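Local coordinates for protein succinyl-CoA ligase (ADP-forming) subunit alpha (Methanosaeta concilii, PDB 6HXI) that belongs to the acyl-CoA synthetase superfamily, carries a citrate synthase-like C-terminal module and binds coenzyme A, at residues 433-438 against 583-588. Sequence-based numbering, arbitrary orientation.
Sequences KDLISS and GLIGHI
Leu435 and Ile588 bring the two backbones closest, their CA atoms 6.5 Å apart, where the first turn of helix 435-443 meets the C-terminal half of the long helix 571-594. The CB of Ile588 is directed toward the short helix. Its CG1 lies beside the backbone N (chi1 -71°), and the branch runs on to CD1, which packs 3.7 Å from Ser438 CB and equally close to the carbonyl oxygen of Leu435. The other branch, CG2, sits over Leu435 CA at 4.0 Å. One turn back, Ile585 takes the leucine side chain: Leu435 swings CG anti to its own N (chi1 -168°), and its two methyls lie branch to branch with the isoleucine, CD1 against Ile585 CG2 and CD2 against Ile585 CG1, each at 3.9 Å. The contact is buried and made by van der Waals packing. Ser438 offers its CB to Ile588 while OG turns back to Asp434 O (2.9 Å), a carbonyl that also accepts from Ser438 N. Asp434 is the N-cap, its OD2 taking Ser437 N at 3.1 Å from above the carboxylate plane. Leu439, one turn after Leu435, extends the packing against Ile585 and Ile588, and Gly570 of a second subunit packs on Leu435. This is helix-on-helix packing within the largely helical, citrate synthase-like part of the chain, directly where subunits of the assembly meet.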
loop_
_atom_site.group_PDB
_atom_site.type_symbol
_atom_site.label_atom_id
_atom_site.label_comp_id
_atom_site.label_asym_id
_atom_site.label_seq_id
_atom_site.Cartn_x
_atom_site.Cartn_y
_atom_site.Cartn_z
ATOM N N LYS B 433 -3.076 3.977 12.734
ATOM C CA LYS B 433 -3.591 3.227 11.577
ATOM C C LYS B 433 -3.873 1.754 11.924
ATOM O O LYS B 433 -3.240 1.214 12.815
ATOM C CB LYS B 433 -2.650 3.349 10.371
ATOM C CG LYS B 433 -2.587 4.796 9.790
ATOM C CD LYS B 433 -3.894 5.430 9.510
ATOM C CE LYS B 433 -4.815 4.729 8.520
ATOM N NZ LYS B 433 -4.246 4.664 7.185
ATOM N N ASP B 434 -4.818 1.108 11.199
ATOM C CA ASP B 434 -5.140 -0.300 11.399
ATOM C C ASP B 434 -3.915 -1.158 11.017
ATOM O O ASP B 434 -3.001 -0.652 10.382
ATOM C CB ASP B 434 -6.374 -0.676 10.518
ATOM C CG ASP B 434 -6.119 -0.423 9.047
ATOM O OD1 ASP B 434 -6.125 0.772 8.628
ATOM O OD2 ASP B 434 -5.771 -1.365 8.356
ATOM N N LEU B 435 -3.903 -2.447 11.418
ATOM C CA LEU B 435 -2.827 -3.360 11.138
ATOM C C LEU B 435 -2.456 -3.442 9.639
ATOM O O LEU B 435 -1.286 -3.383 9.303
ATOM C CB LEU B 435 -3.180 -4.792 11.698
ATOM C CG LEU B 435 -2.041 -5.835 11.740
ATOM C CD1 LEU B 435 -2.354 -6.953 12.738
ATOM C CD2 LEU B 435 -1.840 -6.527 10.361
ATOM N N ILE B 436 -3.424 -3.642 8.777
ATOM C CA ILE B 436 -3.215 -3.829 7.312
ATOM C C ILE B 436 -2.587 -2.639 6.651
ATOM O O ILE B 436 -1.686 -2.846 5.840
ATOM C CB ILE B 436 -4.517 -4.264 6.568
ATOM C CG1 ILE B 436 -4.959 -5.662 6.999
ATOM C CG2 ILE B 436 -4.441 -4.120 5.000
ATOM C CD1 ILE B 436 -4.019 -6.785 6.734
ATOM N N SER B 437 -3.062 -1.406 6.946
ATOM C CA SER B 437 -2.486 -0.180 6.372
ATOM C C SER B 437 -1.067 -0.020 6.845
ATOM O O SER B 437 -0.190 0.361 6.065
ATOM C CB SER B 437 -3.269 1.056 6.826
ATOM O OG SER B 437 -4.593 0.946 6.347
ATOM N N SER B 438 -0.870 -0.180 8.159
ATOM C CA SER B 438 0.456 -0.079 8.782
ATOM C C SER B 438 1.416 -1.118 8.187
ATOM O O SER B 438 2.557 -0.789 7.921
ATOM C CB SER B 438 0.354 -0.271 10.300
ATOM O OG SER B 438 -0.461 0.747 10.842
ATOM N N GLY B 583 7.479 -9.935 11.541
ATOM C CA GLY B 583 8.023 -8.943 12.481
ATOM C C GLY B 583 7.346 -7.590 12.310
ATOM O O GLY B 583 7.144 -6.856 13.283
ATOM N N LEU B 584 6.906 -7.287 11.095
ATOM C CA LEU B 584 6.173 -5.995 10.825
ATOM C C LEU B 584 4.849 -5.969 11.599
ATOM O O LEU B 584 4.631 -5.056 12.366
ATOM C CB LEU B 584 5.977 -5.699 9.331
ATOM C CG LEU B 584 7.003 -4.868 8.524
ATOM C CD1 LEU B 584 8.443 -5.110 8.896
ATOM C CD2 LEU B 584 6.803 -5.081 7.034
ATOM N N ILE B 585 4.054 -7.028 11.494
ATOM C CA ILE B 585 2.796 -7.228 12.251
ATOM C C ILE B 585 3.133 -7.187 13.768
ATOM O O ILE B 585 2.467 -6.503 14.531
ATOM C CB ILE B 585 2.124 -8.565 11.824
ATOM C CG1 ILE B 585 1.562 -8.433 10.341
ATOM C CG2 ILE B 585 0.980 -8.916 12.809
ATOM C CD1 ILE B 585 1.294 -9.749 9.577
ATOM N N GLY B 586 4.169 -7.891 14.172
ATOM C CA GLY B 586 4.645 -7.859 15.557
ATOM C C GLY B 586 4.873 -6.436 16.067
ATOM O O GLY B 586 4.354 -6.036 17.116
ATOM N N HIS B 587 5.650 -5.656 15.354
ATOM C CA HIS B 587 5.945 -4.256 15.772
ATOM C C HIS B 587 4.681 -3.337 15.774
ATOM O O HIS B 587 4.468 -2.534 16.686
ATOM C CB HIS B 587 7.009 -3.658 14.829
ATOM C CG HIS B 587 8.384 -4.207 15.117
ATOM N ND1 HIS B 587 8.989 -3.980 16.314
ATOM C CD2 HIS B 587 9.212 -4.921 14.325
ATOM C CE1 HIS B 587 10.166 -4.582 16.244
ATOM N NE2 HIS B 587 10.343 -5.165 15.059
ATOM N N ILE B 588 3.819 -3.505 14.798
ATOM C CA ILE B 588 2.559 -2.725 14.760
ATOM C C ILE B 588 1.729 -2.991 16.028
ATOM O O ILE B 588 1.226 -2.049 16.616
ATOM C CB ILE B 588 1.768 -3.164 13.504
ATOM C CG1 ILE B 588 2.448 -2.658 12.217
ATOM C CG2 ILE B 588 0.282 -2.744 13.644
ATOM C CD1 ILE B 588 2.046 -3.480 10.981
#